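Local atomic coordinates of hydrolase, isochorismatase family (Pseudomonas putida, PDB entry 4L07), a protein that probably hydrolyses maleamate to maleate and ammonia, as a maleamate amidase of the isochorismatase family. Residues A[28-33]-A[67-72]. Sequence-based numbering, arbitrary orientation.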
ATOM      1  N   ASP A  28      17.511   8.755  -3.379  1.00 19.66           N
ATOM      2  CA  ASP A  28      17.516   9.973  -4.200  1.00 19.81           C
ATOM      3  C   ASP A  28      18.852  10.721  -4.252  1.00 20.07           C
ATOM      4  O   ASP A  28      18.869  11.958  -4.240  1.00 20.32           O
ATOM      5  CB  ASP A  28      16.408  10.943  -3.750  1.00 20.21           C
ATOM      6  CG  ASP A  28      15.015  10.345  -3.870  1.00 20.97           C
ATOM      7  OD1 ASP A  28      14.854   9.305  -4.549  1.00 22.11           O
ATOM      8  OD2 ASP A  28      14.068  10.933  -3.294  1.00 21.11           O
ATOM      9  N   PHE A  29      19.960   9.985  -4.320  1.00 20.32           N
ATOM     10  CA  PHE A  29      21.242  10.599  -4.682  1.00 21.20           C
ATOM     11  C   PHE A  29      21.307  10.736  -6.214  1.00 21.19           C
ATOM     12  O   PHE A  29      22.222  10.223  -6.865  1.00 22.08           O
ATOM     13  CB  PHE A  29      22.446   9.809  -4.137  1.00 21.12           C
ATOM     14  CG  PHE A  29      22.859  10.178  -2.723  1.00 21.54           C
ATOM     15  CD1 PHE A  29      22.606  11.447  -2.196  1.00 21.37           C
ATOM     16  CD2 PHE A  29      23.551   9.260  -1.938  1.00 21.99           C
ATOM     17  CE1 PHE A  29      23.007  11.771  -0.901  1.00 21.62           C
ATOM     18  CE2 PHE A  29      23.954   9.577  -0.644  1.00 22.23           C
ATOM     19  CZ  PHE A  29      23.680  10.837  -0.125  1.00 22.19           C
ATOM     20  N   SER A  30      20.307  11.410  -6.774  1.00 21.69           N
ATOM     21  CA  SER A  30      20.270  11.761  -8.195  1.00 21.96           C
ATOM     22  C   SER A  30      20.868  13.152  -8.363  1.00 21.96           C
ATOM     23  O   SER A  30      20.961  13.907  -7.393  1.00 22.47           O
ATOM     24  CB  SER A  30      18.833  11.729  -8.718  1.00 22.52           C
ATOM     25  OG  SER A  30      18.041  12.728  -8.100  1.00 22.88           O
ATOM     26  N   TYR A  31      21.274  13.497  -9.583  1.00 22.66           N
ATOM     27  CA  TYR A  31      21.876  14.813  -9.831  1.00 22.18           C
ATOM     28  C   TYR A  31      20.963  15.974  -9.420  1.00 21.83           C
ATOM     29  O   TYR A  31      21.440  17.010  -8.971  1.00 21.71           O
ATOM     30  CB  TYR A  31      22.313  14.954 -11.292  1.00 23.50           C
ATOM     31  CG  TYR A  31      23.496  14.080 -11.643  1.00 24.67           C
ATOM     32  CD1 TYR A  31      24.754  14.307 -11.071  1.00 24.58           C
ATOM     33  CD2 TYR A  31      23.363  13.020 -12.539  1.00 25.33           C
ATOM     34  CE1 TYR A  31      25.841  13.504 -11.390  1.00 25.26           C
ATOM     35  CE2 TYR A  31      24.442  12.210 -12.856  1.00 25.63           C
ATOM     36  CZ  TYR A  31      25.678  12.461 -12.283  1.00 25.88           C
ATOM     37  OH  TYR A  31      26.747  11.658 -12.604  1.00 26.08           O
ATOM     38  N   GLY A  32      19.654  15.789  -9.567  1.00 20.92           N
ATOM     39  CA  GLY A  32      18.675  16.796  -9.151  1.00 20.78           C
ATOM     40  C   GLY A  32      18.802  17.186  -7.687  1.00 20.40           C
ATOM     41  O   GLY A  32      18.476  18.313  -7.310  1.00 21.47           O
ATOM     42  N   PHE A  33      19.290  16.252  -6.874  1.00 20.54           N
ATOM     43  CA  PHE A  33      19.467  16.471  -5.446  1.00 20.32           C
ATOM     44  C   PHE A  33      20.930  16.660  -5.023  1.00 21.02           C
ATOM     45  O   PHE A  33      21.182  17.076  -3.902  1.00 21.87           O
ATOM     46  CB  PHE A  33      18.813  15.339  -4.644  1.00 20.19           C
ATOM     47  CG  PHE A  33      17.320  15.279  -4.809  1.00 20.17           C
ATOM     48  CD1 PHE A  33      16.495  16.156  -4.112  1.00 20.03           C
ATOM     49  CD2 PHE A  33      16.735  14.361  -5.680  1.00 20.66           C
ATOM     50  CE1 PHE A  33      15.117  16.118  -4.275  1.00 20.06           C
ATOM     51  CE2 PHE A  33      15.356  14.320  -5.847  1.00 20.02           C
ATOM     52  CZ  PHE A  33      14.548  15.200  -5.145  1.00 20.07           C
ATOM     53  N   PHE A  67      18.940   1.582  -5.168  1.00 21.28           N
ATOM     54  CA  PHE A  67      18.893   3.038  -5.314  1.00 21.87           C
ATOM     55  C   PHE A  67      17.487   3.496  -5.669  1.00 21.99           C
ATOM     56  O   PHE A  67      16.776   2.810  -6.401  1.00 22.18           O
ATOM     57  CB  PHE A  67      19.838   3.491  -6.433  1.00 21.87           C
ATOM     58  CG  PHE A  67      21.293   3.268  -6.137  1.00 22.13           C
ATOM     59  CD1 PHE A  67      21.874   2.008  -6.283  1.00 22.29           C
ATOM     60  CD2 PHE A  67      22.099   4.332  -5.737  1.00 22.49           C
ATOM     61  CE1 PHE A  67      23.221   1.807  -6.010  1.00 22.87           C
ATOM     62  CE2 PHE A  67      23.449   4.139  -5.467  1.00 22.63           C
ATOM     63  CZ  PHE A  67      24.008   2.877  -5.600  1.00 22.79           C
ATOM     64  N   THR A  68      17.093   4.665  -5.163  1.00 21.72           N
ATOM     65  CA  THR A  68      15.813   5.268  -5.530  1.00 21.84           C
ATOM     66  C   THR A  68      16.010   6.600  -6.241  1.00 21.96           C
ATOM     67  O   THR A  68      17.029   7.271  -6.057  1.00 21.72           O
ATOM     68  CB  THR A  68      14.883   5.460  -4.308  1.00 22.35           C
ATOM     69  OG1 THR A  68      15.282   6.617  -3.571  1.00 23.24           O
ATOM     70  CG2 THR A  68      14.929   4.248  -3.391  1.00 22.59           C
ATOM     71  N   THR A  69      15.032   6.970  -7.058  1.00 21.10           N
ATOM     72  CA  THR A  69      15.017   8.257  -7.737  1.00 21.50           C
ATOM     73  C   THR A  69      13.565   8.701  -7.891  1.00 21.34           C
ATOM     74  O   THR A  69      12.660   7.865  -8.033  1.00 21.39           O
ATOM     75  CB  THR A  69      15.747   8.203  -9.111  1.00 21.95           C
ATOM     76  OG1 THR A  69      15.937   9.527  -9.627  1.00 23.23           O
ATOM     77  CG2 THR A  69      14.963   7.373 -10.130  1.00 22.22           C
ATOM     78  N   ILE A  70      13.349  10.010  -7.828  1.00 20.60           N
ATOM     79  CA  ILE A  70      12.059  10.601  -8.149  1.00 20.48           C
ATOM     80  C   ILE A  70      12.090  11.012  -9.622  1.00 21.01           C
ATOM     81  O   ILE A  70      12.955  11.789 -10.041  1.00 20.31           O
ATOM     82  CB  ILE A  70      11.766  11.847  -7.276  1.00 20.29           C
ATOM     83  CG1 ILE A  70      11.600  11.453  -5.796  1.00 20.02           C
ATOM     84  CG2 ILE A  70      10.536  12.582  -7.800  1.00 20.97           C
ATOM     85  CD1 ILE A  70      11.585  12.628  -4.829  1.00 19.86           C
ATOM     86  N   ALA A  71      11.152  10.488 -10.406  1.00 20.39           N
ATOM     87  CA  ALA A  71      11.037  10.853 -11.820  1.00 21.37           C
ATOM     88  C   ALA A  71       9.576  10.885 -12.251  1.00 21.78           C
ATOM     89  O   ALA A  71       8.798  10.014 -11.852  1.00 22.79           O
ATOM     90  CB  ALA A  71      11.816   9.873 -12.685  1.00 21.04           C
ATOM     91  N   TYR A  72       9.215  11.890 -13.050  1.00 22.01           N
ATOM     92  CA  TYR A  72       7.842  12.072 -13.545  1.00 22.28           C
ATOM     93  C   TYR A  72       7.723  12.107 -15.057  1.00 24.34           C
ATOM     94  O   TYR A  72       8.590  12.634 -15.752  1.00 24.33           O
ATOM     95  CB  TYR A  72       7.236  13.378 -13.030  1.00 21.36           C
ATOM     96  CG  TYR A  72       7.275  13.499 -11.540  1.00 20.59           C
ATOM     97  CD1 TYR A  72       6.408  12.756 -10.744  1.00 20.67           C
ATOM     98  CD2 TYR A  72       8.197  14.339 -10.922  1.00 20.26           C
ATOM     99  CE1 TYR A  72       6.454  12.852  -9.363  1.00 19.71           C
ATOM    100  CE2 TYR A  72       8.251  14.444  -9.544  1.00 20.22           C
ATOM    101  CZ  TYR A  72       7.371  13.700  -8.774  1.00 20.26           C
ATOM    102  OH  TYR A  72       7.417  13.790  -7.408  1.00 19.52           O
TER
HETATM  103  O   HOH W   1      19.715   7.154  -5.201  1.00 19.43           O
HETATM  104  O   HOH W   2      15.463  12.062  -8.647  1.00 20.14           O
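Just past the end of strand 22-27 the chain peels away from strand 65-70, and a weak bond from Asp-28 N to Thr-68 O (3.1 Å, bent to 131° at the hydrogen) is the last direct backbone link. Water 1 wedges into the widening gap, accepting from Phe-29 N and donating to Thr-68 O. Phe-29 centres an inverse gamma turn, which swings the chain into the short helix, with Ser-30 at its N-cap position. Asp-28, with CG anti to its carbonyl carbon (chi1 -60°), reaches across to the strand. Thr-68 OG1 donates to Asp-28 OD1 over 2.9 Å, meeting it from 55° above the carboxylate plane. The other oxygen, Asp-28 OD2, lies 3.4 Å from Ile-70 CD1 and forms a salt bridge with Lys-116, so the buried carboxylate is gripped at both oxygens and probably kept ionised. An alanine here would probably leave Lys-116 without this counter-charge and Thr-68 OG1 without this acceptor, loosening the turn against the strand. Water 2 joins Ser-30 OG (2.7 Å) to the strand by donating to Thr-69 OG1 and Ile-70 O. It also sits at the edge of the Phe-33 ring, in its plane, while Phe-33 CZ meets Ile-70 CD1 at 3.9 Å, the two side chains crossing at about a right angle. Thr-69 OG1 also bonds to Val-99 O. In the isochorismatase fold, a parallel sheet flanked by helices, the Asp-28 and Lys-116 pair at the carboxyl ends of strands is consistent with the Asp and Lys of the family's Asp-Lys-Cys catalytic triad. A sulfate ion, probably from the crystallisation liquor, lies about 4 Å from the Phe-33 side chain. Strand 112-116 packs against Thr-68 and Ile-70, helix 82-85 covers Ile-70 through Trp-82, and helix 45-60 receives Phe-29.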